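Local coordinates for protein LbaCas13a H328A (C2c2) (Lachnospiraceae bacterium NK4A179, PDB 5WLH) that binds a CRISPR guide RNA, here as its precursor, and probably uses it to find and cleave complementary target RNA as a Cas13a nuclease, at residues 18-26 against 34-42; 25-33 against 480-488. All coordinates share one frame; numbering follows the deposited sequence.

Contact 1: residues 18-26 against 34-42; sequences LTVNAKTAV and EGILYNDPS. With nucleotides of chain B.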
loop_
_atom_site.group_PDB
_atom_site.type_symbol
_atom_site.label_atom_id
_atom_site.label_comp_id
_atom_site.label_asym_id
_atom_site.label_seq_id
_atom_site.Cartn_x
_atom_site.Cartn_y
_atom_site.Cartn_z
ATOM N N LEU A 18 -0.458 18.536 16.711
ATOM C CA LEU A 18 -1.328 19.429 17.473
ATOM C C LEU A 18 -2.574 18.708 17.977
ATOM O O LEU A 18 -2.916 18.793 19.162
ATOM C CB LEU A 18 -1.717 20.638 16.621
ATOM C CG LEU A 18 -2.325 21.804 17.404
ATOM C CD1 LEU A 18 -1.357 22.213 18.510
ATOM C CD2 LEU A 18 -2.616 22.972 16.498
ATOM N N THR A 19 -3.267 17.997 17.089
ATOM C CA THR A 19 -4.524 17.320 17.411
ATOM C C THR A 19 -4.312 15.850 17.756
ATOM O O THR A 19 -5.080 14.983 17.325
ATOM C CB THR A 19 -5.499 17.449 16.247
ATOM O OG1 THR A 19 -4.979 16.722 15.127
ATOM C CG2 THR A 19 -5.690 18.911 15.854
ATOM N N VAL A 20 -3.276 15.539 18.537
ATOM C CA VAL A 20 -2.947 14.148 18.828
ATOM C C VAL A 20 -4.072 13.459 19.598
ATOM O O VAL A 20 -4.268 12.246 19.464
ATOM C CB VAL A 20 -1.601 14.082 19.582
ATOM C CG1 VAL A 20 -1.714 14.765 20.939
ATOM C CG2 VAL A 20 -1.120 12.642 19.720
ATOM N N ASN A 21 -4.838 14.214 20.399
ATOM C CA ASN A 21 -5.954 13.635 21.149
ATOM C C ASN A 21 -7.083 13.197 20.225
ATOM O O ASN A 21 -7.718 12.160 20.451
ATOM C CB ASN A 21 -6.520 14.648 22.150
ATOM C CG ASN A 21 -5.535 15.046 23.225
ATOM O OD1 ASN A 21 -4.367 15.316 22.950
ATOM N ND2 ASN A 21 -6.016 15.116 24.464
ATOM N N ALA A 22 -7.360 13.989 19.196
ATOM C CA ALA A 22 -8.637 13.965 18.510
ATOM C C ALA A 22 -8.473 13.496 17.069
ATOM O O ALA A 22 -7.369 13.412 16.527
ATOM C CB ALA A 22 -9.274 15.356 18.557
ATOM N N LYS A 23 -9.593 13.164 16.455
ATOM C CA LYS A 23 -9.611 12.931 15.022
ATOM C C LYS A 23 -10.347 14.064 14.342
ATOM O O LYS A 23 -11.112 14.805 14.966
ATOM C CB LYS A 23 -10.260 11.591 14.699
ATOM C CG LYS A 23 -9.577 10.430 15.412
ATOM C CD LYS A 23 -10.025 9.090 14.865
ATOM C CE LYS A 23 -9.079 7.981 15.295
ATOM N NZ LYS A 23 -7.955 7.800 14.344
ATOM N N THR A 24 -10.123 14.200 13.044
ATOM C CA THR A 24 -10.924 15.117 12.255
ATOM C C THR A 24 -11.786 14.320 11.295
ATOM O O THR A 24 -11.459 13.187 10.933
ATOM C CB THR A 24 -10.068 16.114 11.465
ATOM O OG1 THR A 24 -9.468 15.447 10.346
ATOM C CG2 THR A 24 -8.975 16.686 12.344
ATOM N N ALA A 25 -12.911 14.910 10.922
ATOM C CA ALA A 25 -13.741 14.369 9.868
ATOM C C ALA A 25 -14.338 15.548 9.141
ATOM O O ALA A 25 -14.295 16.681 9.621
ATOM C CB ALA A 25 -14.840 13.439 10.412
ATOM N N VAL A 26 -14.911 15.273 7.979
ATOM C CA VAL A 26 -15.726 16.245 7.272
ATOM C C VAL A 26 -17.151 15.718 7.263
ATOM O O VAL A 26 -17.399 14.589 6.828
ATOM C CB VAL A 26 -15.226 16.491 5.843
ATOM C CG1 VAL A 26 -16.208 17.379 5.109
ATOM C CG2 VAL A 26 -13.854 17.161 5.866
ATOM N N GLU A 34 -18.687 20.772 7.118
ATOM C CA GLU A 34 -17.935 21.269 8.254
ATOM C C GLU A 34 -16.838 20.275 8.582
ATOM O O GLU A 34 -17.088 19.065 8.638
ATOM C CB GLU A 34 -18.856 21.475 9.461
ATOM C CG GLU A 34 -18.147 21.883 10.741
ATOM C CD GLU A 34 -19.112 22.028 11.898
ATOM O OE1 GLU A 34 -20.336 21.969 11.645
ATOM O OE2 GLU A 34 -18.657 22.181 13.056
ATOM N N GLY A 35 -15.624 20.782 8.787
ATOM C CA GLY A 35 -14.590 19.969 9.400
ATOM C C GLY A 35 -14.813 19.938 10.899
ATOM O O GLY A 35 -14.970 20.986 11.534
ATOM N N ILE A 36 -14.853 18.736 11.468
ATOM C CA ILE A 36 -15.070 18.570 12.898
ATOM C C ILE A 36 -13.861 17.920 13.536
ATOM O O ILE A 36 -13.100 17.185 12.899
ATOM C CB ILE A 36 -16.334 17.737 13.212
ATOM C CG1 ILE A 36 -16.195 16.313 12.647
ATOM C CG2 ILE A 36 -17.539 18.448 12.708
ATOM C CD1 ILE A 36 -17.099 15.278 13.338
ATOM N N LEU A 37 -13.687 18.210 14.822
ATOM C CA LEU A 37 -12.793 17.473 15.695
ATOM C C LEU A 37 -13.627 16.568 16.577
ATOM O O LEU A 37 -14.675 16.978 17.088
ATOM C CB LEU A 37 -11.974 18.409 16.595
ATOM C CG LEU A 37 -10.803 19.191 16.031
ATOM C CD1 LEU A 37 -10.055 19.835 17.209
ATOM C CD2 LEU A 37 -9.893 18.239 15.287
ATOM N N TYR A 38 -13.168 15.343 16.761
ATOM C CA TYR A 38 -13.869 14.440 17.657
ATOM C C TYR A 38 -12.902 13.552 18.407
ATOM O O TYR A 38 -11.853 13.149 17.894
ATOM C CB TYR A 38 -14.906 13.587 16.924
ATOM C CG TYR A 38 -14.383 12.598 15.886
ATOM C CD1 TYR A 38 -14.012 13.015 14.623
ATOM C CD2 TYR A 38 -14.346 11.231 16.169
ATOM C CE1 TYR A 38 -13.581 12.093 13.659
ATOM C CE2 TYR A 38 -13.933 10.307 15.219
ATOM C CZ TYR A 38 -13.546 10.749 13.970
ATOM O OH TYR A 38 -13.128 9.831 13.024
ATOM N N ASN A 39 -13.277 13.263 19.643
ATOM C CA ASN A 39 -12.504 12.387 20.505
ATOM C C ASN A 39 -12.849 10.938 20.214
ATOM O O ASN A 39 -14.012 10.594 19.994
ATOM C CB ASN A 39 -12.779 12.728 21.967
ATOM C CG ASN A 39 -12.716 14.227 22.223
ATOM O OD1 ASN A 39 -11.633 14.822 22.197
ATOM N ND2 ASN A 39 -13.881 14.854 22.439
ATOM N N ASP A 40 -11.823 10.089 20.188
ATOM C CA ASP A 40 -12.013 8.713 19.773
ATOM C C ASP A 40 -11.144 7.792 20.619
ATOM O O ASP A 40 -9.944 8.059 20.766
ATOM C CB ASP A 40 -11.658 8.568 18.297
ATOM C CG ASP A 40 -12.016 7.202 17.748
ATOM O OD1 ASP A 40 -13.186 6.799 17.895
ATOM O OD2 ASP A 40 -11.129 6.530 17.175
ATOM N N PRO A 41 -11.699 6.713 21.191
ATOM C CA PRO A 41 -13.115 6.348 21.172
ATOM C C PRO A 41 -13.932 7.164 22.176
ATOM O O PRO A 41 -13.442 7.536 23.247
ATOM C CB PRO A 41 -13.097 4.871 21.563
ATOM C CG PRO A 41 -11.918 4.749 22.465
ATOM C CD PRO A 41 -10.900 5.762 21.994
ATOM N N SER A 42 -15.177 7.448 21.821
ATOM C CA SER A 42 -16.068 8.174 22.706
ATOM C C SER A 42 -17.485 7.701 22.438
ATOM O O SER A 42 -17.727 6.882 21.549
ATOM C CB SER A 42 -15.943 9.682 22.504
ATOM O OG SER A 42 -16.582 10.376 23.548
ATOM P P G B 23 -2.607 18.680 12.820
ATOM O OP1 G B 23 -2.921 17.971 14.096
ATOM O OP2 G B 23 -1.261 18.552 12.232
ATOM O "O5'" G B 23 -3.621 18.255 11.675
ATOM C "C5'" G B 23 -5.017 18.306 11.920
ATOM C "C4'" G B 23 -5.782 17.912 10.690
ATOM O "O4'" G B 23 -5.409 18.745 9.571
ATOM C "C3'" G B 23 -5.534 16.511 10.188
ATOM O "O3'" G B 23 -6.215 15.535 10.956
ATOM C "C2'" G B 23 -6.003 16.593 8.746
ATOM O "O2'" G B 23 -7.427 16.572 8.694
ATOM C "C1'" G B 23 -5.537 18.002 8.368
ATOM N N9 G B 23 -4.231 18.006 7.682
ATOM C C8 G B 23 -2.998 18.299 8.220
ATOM N N7 G B 23 -2.035 18.240 7.324
ATOM C C5 G B 23 -2.689 17.919 6.125
ATOM C C6 G B 23 -2.184 17.722 4.815
ATOM O O6 G B 23 -1.003 17.817 4.449
ATOM N N1 G B 23 -3.197 17.408 3.898
ATOM C C2 G B 23 -4.531 17.275 4.227
ATOM N N2 G B 23 -5.409 16.967 3.257
ATOM N N3 G B 23 -5.004 17.462 5.450
ATOM C C4 G B 23 -4.035 17.763 6.337
ATOM P P A B 26 -7.092 7.594 3.891
ATOM O OP1 A B 26 -6.644 6.744 2.760
ATOM O OP2 A B 26 -6.252 8.672 4.460
ATOM O "O5'" A B 26 -8.475 8.255 3.487
ATOM C "C5'" A B 26 -9.459 7.556 2.730
ATOM C "C4'" A B 26 -10.316 8.547 1.985
ATOM O "O4'" A B 26 -11.117 9.285 2.948
ATOM C "C3'" A B 26 -9.519 9.592 1.215
ATOM O "O3'" A B 26 -10.280 10.029 0.096
ATOM C "C2'" A B 26 -9.407 10.723 2.233
ATOM O "O2'" A B 26 -9.116 11.997 1.700
ATOM C "C1'" A B 26 -10.777 10.660 2.913
ATOM N N9 A B 26 -10.704 11.125 4.294
ATOM C C8 A B 26 -10.419 10.365 5.400
ATOM N N7 A B 26 -10.366 11.079 6.510
ATOM C C5 A B 26 -10.636 12.363 6.087
ATOM C C6 A B 26 -10.736 13.569 6.806
ATOM N N6 A B 26 -10.541 13.614 8.133
ATOM N N1 A B 26 -10.994 14.687 6.111
ATOM C C2 A B 26 -11.178 14.607 4.780
ATOM N N3 A B 26 -11.113 13.525 4.005
ATOM C C4 A B 26 -10.844 12.423 4.731
HETATM O O HOH W 1 -12.282 10.620 10.744
#
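Lys23 and Tyr38 pair through their backbones, Lys23 N giving a nearly straight hydrogen bond of 2.7 Å to Tyr38 O and Lys23 O taking one back from Tyr38 N. Two residues on, Ala25 and Ile36 repeat the exchange, with Ile36 N 2.8 Å from Ala25 O. At the pairs between and beyond, Thr24 with Leu37 and Val26 with Gly35, the strands meet through CA-H...O contacts. Strands 22-28 and 33-39 thus form an antiparallel beta hairpin near the N-terminus, a two-stranded sheet whose opposite faces do different work.

On the face of Lys23, Ala25, Ile36 and Tyr38 the packing is apolar and aromatic. Lys23 CB sits over one face of the Tyr38 ring, 3.7 Å from its centroid, in a CH-pi contact; with chi1 at 65°, Tyr38 CG lies between backbone N and carbonyl carbon, which brings the ring over that methylene. Ala25 CB touches Tyr38 CE1 obliquely at 3.7 Å. A water takes the phenol further, bonded to Tyr38 OH and donating to Thr24 O, while Arg938 of helix 915-941 also bonds the hydroxyl. Were Tyr38 cut back to an alanine, the water and Arg938 would probably lose their hydroxyl partner and Lys23 CB its ring. Asp40, salt-bridged to Arg937, crosses the lysine chain at an angle, its OD2 3.1 Å from Lys23 CE; the ammonium stays beyond salt-bridge distance.

The RNA is met by threonines. Thr19 grips one phosphate oxygen of G23 of chain B twice, OG1 to OP1 at 2.6 Å and its backbone N to the same atom. Thr24, whose CG2 presses on Leu37 CD2, shares a hydrogen bond of 2.9 Å between its OG1 and O2' of that nucleotide, and OG1 accepts a weak one from N6 of A26 of chain B.

Contact 2: residues 25-33 against 480-488; sequences AVVSENRSQ and YLSGISSFD. With nucleotides of chain B.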
loop_
_atom_site.group_PDB
_atom_site.type_symbol
_atom_site.label_atom_id
_atom_site.label_comp_id
_atom_site.label_asym_id
_atom_site.label_seq_id
_atom_site.Cartn_x
_atom_site.Cartn_y
_atom_site.Cartn_z
ATOM N N ALA A 25 -12.911 14.910 10.922
ATOM C CA ALA A 25 -13.741 14.369 9.868
ATOM C C ALA A 25 -14.338 15.548 9.141
ATOM O O ALA A 25 -14.295 16.681 9.621
ATOM C CB ALA A 25 -14.840 13.439 10.412
ATOM N N VAL A 26 -14.911 15.273 7.979
ATOM C CA VAL A 26 -15.726 16.245 7.272
ATOM C C VAL A 26 -17.151 15.718 7.263
ATOM O O VAL A 26 -17.399 14.589 6.828
ATOM C CB VAL A 26 -15.226 16.491 5.843
ATOM C CG1 VAL A 26 -16.208 17.379 5.109
ATOM C CG2 VAL A 26 -13.854 17.161 5.866
ATOM N N VAL A 27 -18.087 16.512 7.750
ATOM C CA VAL A 27 -19.485 16.095 7.719
ATOM C C VAL A 27 -20.242 17.015 6.778
ATOM O O VAL A 27 -19.871 18.175 6.572
ATOM C CB VAL A 27 -20.123 16.070 9.121
ATOM C CG1 VAL A 27 -19.384 15.073 10.017
ATOM C CG2 VAL A 27 -20.144 17.456 9.729
ATOM N N SER A 28 -21.317 16.486 6.200
ATOM C CA SER A 28 -22.129 17.221 5.246
ATOM C C SER A 28 -23.573 17.137 5.712
ATOM O O SER A 28 -24.142 16.044 5.761
ATOM C CB SER A 28 -21.969 16.639 3.840
ATOM O OG SER A 28 -22.518 17.504 2.873
ATOM N N GLU A 29 -24.158 18.272 6.078
ATOM C CA GLU A 29 -25.514 18.222 6.614
ATOM C C GLU A 29 -26.555 18.523 5.541
ATOM O O GLU A 29 -27.253 17.611 5.078
ATOM C CB GLU A 29 -25.643 19.173 7.802
ATOM C CG GLU A 29 -24.607 18.884 8.884
ATOM C CD GLU A 29 -25.206 18.772 10.276
ATOM O OE1 GLU A 29 -26.375 19.179 10.466
ATOM O OE2 GLU A 29 -24.499 18.267 11.179
ATOM N N ASN A 30 -26.674 19.781 5.132
ATOM C CA ASN A 30 -27.624 20.179 4.092
ATOM C C ASN A 30 -26.860 20.897 2.982
ATOM O O ASN A 30 -26.951 22.119 2.827
ATOM C CB ASN A 30 -28.746 21.046 4.677
ATOM C CG ASN A 30 -29.787 20.225 5.419
ATOM O OD1 ASN A 30 -30.556 19.478 4.809
ATOM N ND2 ASN A 30 -29.819 20.361 6.740
ATOM N N ARG A 31 -26.090 20.121 2.219
ATOM C CA ARG A 31 -25.230 20.614 1.141
ATOM C C ARG A 31 -24.274 21.709 1.615
ATOM O O ARG A 31 -23.726 22.464 0.803
ATOM C CB ARG A 31 -26.050 21.087 -0.061
ATOM C CG ARG A 31 -25.480 20.595 -1.376
ATOM C CD ARG A 31 -26.368 20.936 -2.548
ATOM N NE ARG A 31 -26.884 19.724 -3.178
ATOM C CZ ARG A 31 -27.761 19.715 -4.173
ATOM N NH1 ARG A 31 -28.212 20.861 -4.664
ATOM N NH2 ARG A 31 -28.173 18.565 -4.689
ATOM N N SER A 32 -24.067 21.799 2.924
ATOM C CA SER A 32 -22.982 22.565 3.508
ATOM C C SER A 32 -22.148 21.614 4.351
ATOM O O SER A 32 -22.661 20.636 4.903
ATOM C CB SER A 32 -23.496 23.711 4.370
ATOM O OG SER A 32 -24.292 23.207 5.421
ATOM N N GLN A 33 -20.862 21.898 4.454
ATOM C CA GLN A 33 -19.976 20.955 5.103
ATOM C C GLN A 33 -19.257 21.614 6.270
ATOM O O GLN A 33 -19.229 22.841 6.419
ATOM C CB GLN A 33 -18.992 20.369 4.089
ATOM C CG GLN A 33 -19.658 19.423 3.107
ATOM C CD GLN A 33 -20.146 20.130 1.855
ATOM O OE1 GLN A 33 -19.483 21.026 1.339
ATOM N NE2 GLN A 33 -21.318 19.749 1.382
ATOM N N TYR A 480 -26.978 11.247 -1.180
ATOM C CA TYR A 480 -25.774 12.043 -1.394
ATOM C C TYR A 480 -26.057 13.425 -1.953
ATOM O O TYR A 480 -25.119 14.195 -2.157
ATOM C CB TYR A 480 -24.803 11.271 -2.303
ATOM C CG TYR A 480 -24.439 9.971 -1.645
ATOM C CD1 TYR A 480 -23.543 9.940 -0.575
ATOM C CD2 TYR A 480 -25.049 8.784 -2.025
ATOM C CE1 TYR A 480 -23.235 8.757 0.055
ATOM C CE2 TYR A 480 -24.751 7.593 -1.396
ATOM C CZ TYR A 480 -23.839 7.587 -0.357
ATOM O OH TYR A 480 -23.540 6.404 0.263
ATOM N N LEU A 481 -27.329 13.785 -2.181
ATOM C CA LEU A 481 -27.601 15.111 -2.719
ATOM C C LEU A 481 -27.172 16.190 -1.748
ATOM O O LEU A 481 -26.805 17.291 -2.167
ATOM C CB LEU A 481 -29.088 15.271 -3.041
ATOM C CG LEU A 481 -29.544 14.689 -4.376
ATOM C CD1 LEU A 481 -31.065 14.696 -4.434
ATOM C CD2 LEU A 481 -28.933 15.462 -5.552
ATOM N N SER A 482 -27.201 15.890 -0.454
ATOM C CA SER A 482 -26.778 16.835 0.563
ATOM C C SER A 482 -25.283 16.778 0.838
ATOM O O SER A 482 -24.810 17.464 1.749
ATOM C CB SER A 482 -27.558 16.594 1.857
ATOM O OG SER A 482 -28.895 17.038 1.694
ATOM N N GLY A 483 -24.539 15.977 0.092
ATOM C CA GLY A 483 -23.091 16.039 0.118
ATOM C C GLY A 483 -22.460 14.778 0.686
ATOM O O GLY A 483 -23.125 13.875 1.196
ATOM N N ILE A 484 -21.138 14.756 0.571
ATOM C CA ILE A 484 -20.288 13.616 0.895
ATOM C C ILE A 484 -19.533 13.902 2.186
ATOM O O ILE A 484 -18.979 14.997 2.362
ATOM C CB ILE A 484 -19.287 13.357 -0.252
ATOM C CG1 ILE A 484 -20.024 13.072 -1.560
ATOM C CG2 ILE A 484 -18.345 12.206 0.126
ATOM C CD1 ILE A 484 -19.126 13.221 -2.790
ATOM N N SER A 485 -19.470 12.911 3.066
ATOM C CA SER A 485 -18.685 13.011 4.287
ATOM C C SER A 485 -17.357 12.287 4.121
ATOM O O SER A 485 -17.173 11.464 3.222
ATOM C CB SER A 485 -19.445 12.411 5.472
ATOM O OG SER A 485 -19.392 10.983 5.401
ATOM N N SER A 486 -16.429 12.577 5.027
ATOM C CA SER A 486 -15.175 11.835 4.993
ATOM C C SER A 486 -15.405 10.355 5.282
ATOM O O SER A 486 -14.754 9.501 4.687
ATOM C CB SER A 486 -14.162 12.448 5.964
ATOM O OG SER A 486 -14.687 12.546 7.276
ATOM N N PHE A 487 -16.364 10.028 6.160
ATOM C CA PHE A 487 -16.660 8.626 6.434
ATOM C C PHE A 487 -17.108 7.907 5.165
ATOM O O PHE A 487 -16.777 6.731 4.964
ATOM C CB PHE A 487 -17.753 8.514 7.504
ATOM C CG PHE A 487 -17.410 9.217 8.777
ATOM C CD1 PHE A 487 -16.533 8.636 9.683
ATOM C CD2 PHE A 487 -17.940 10.458 9.060
ATOM C CE1 PHE A 487 -16.188 9.285 10.870
ATOM C CE2 PHE A 487 -17.611 11.117 10.237
ATOM C CZ PHE A 487 -16.746 10.519 11.157
ATOM N N ASP A 488 -17.885 8.597 4.312
ATOM C CA ASP A 488 -18.308 8.012 3.038
ATOM C C ASP A 488 -17.108 7.542 2.233
ATOM O O ASP A 488 -17.123 6.463 1.628
ATOM C CB ASP A 488 -19.093 9.037 2.200
ATOM C CG ASP A 488 -20.459 9.352 2.766
ATOM O OD1 ASP A 488 -21.058 8.476 3.401
ATOM O OD2 ASP A 488 -20.938 10.474 2.543
ATOM P P A B 26 -7.092 7.594 3.891
ATOM O OP1 A B 26 -6.644 6.744 2.760
ATOM O OP2 A B 26 -6.252 8.672 4.460
ATOM O "O5'" A B 26 -8.475 8.255 3.487
ATOM C "C5'" A B 26 -9.459 7.556 2.730
ATOM C "C4'" A B 26 -10.316 8.547 1.985
ATOM O "O4'" A B 26 -11.117 9.285 2.948
ATOM C "C3'" A B 26 -9.519 9.592 1.215
ATOM O "O3'" A B 26 -10.280 10.029 0.096
ATOM C "C2'" A B 26 -9.407 10.723 2.233
ATOM O "O2'" A B 26 -9.116 11.997 1.700
ATOM C "C1'" A B 26 -10.777 10.660 2.913
ATOM N N9 A B 26 -10.704 11.125 4.294
ATOM C C8 A B 26 -10.419 10.365 5.400
ATOM N N7 A B 26 -10.366 11.079 6.510
ATOM C C5 A B 26 -10.636 12.363 6.087
ATOM C C6 A B 26 -10.736 13.569 6.806
ATOM N N6 A B 26 -10.541 13.614 8.133
ATOM N N1 A B 26 -10.994 14.687 6.111
ATOM C C2 A B 26 -11.178 14.607 4.780
ATOM N N3 A B 26 -11.113 13.525 4.005
ATOM C C4 A B 26 -10.844 12.423 4.731
#
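Ser486 lays its CB against the base of A26 of chain B, 3.5 Å from C5, while its OG turns back to the protein and accepts a hydrogen bond of 2.8 Å from Val26 N. A chi1 of 54° places that hydroxyl between its own backbone N and carbonyl carbon, within reach of the strand. Ser486 N in turn donates to Val26 O at 2.9 Å, so one residue holds both polar backbone atoms of Val26. On the same side of the base, Val26 CG2 approaches N1 and C2.

Beside this pair, Phe487 brings its ring to the apolar face of the strand. Ala25 CB meets Phe487 CZ obliquely at 3.6 Å, and Val27 CG1 lies more loosely at the ring edge. Residues of helix 915-941, among them Ile935 and Ala939, also touch this ring.

Farther along, the carbonyls of Leu481 and Ser482 take the hydrogen bonds from the turn end of the hairpin. Ser482 O accepts twice, from Ser28 OG at 2.6 Å, on a lone pair, and from Arg31 N. Ser28 OG itself receives a straight bond from Gln33 NE2, which, with the bond to Ser482 O, probably fixes the hydroxyl's rotation; Asn247 holds the other end of that amide. Gly483 passes close by, its CA 3.2 Å from Ser28 OG; a side chain there would strike the hydroxyl. Arg31 NE points at Leu481 O, 2.6 Å away and near the guanidinium plane, with a weak second bond from NH2, although the arginine is poorly ordered.

Ser486, which grips Val26, is the first residue after an N-cap: within 480-488, Asp488 N donates to Ser485 OG, and Ser485 N to Asp488 OD2 at 2.9 Å, the reciprocal capping box that opens helix 486-517.

In the fold
Contacts 1 and 2 have centres about 16 Å apart on the same side of the chain's centre, and both use strand 22-28, sharing Ala25 and Val26. Along the sequence their segments alternate: 18-26 overlaps 25-33, 34-42 follows, and 480-488 comes more than 400 residues later. Contact 1 builds the N-terminal hairpin, and contact 2 fastens its turn end to the start of helix 486-517. They touch directly, with Glu34 O 2.9 Å from Val27 N, a probable hydrogen bond, and Ile36 CD1 packed on Val27 CG1. Both reach A26 of chain B, so hairpin and distant helix start together line part of the guide-RNA site.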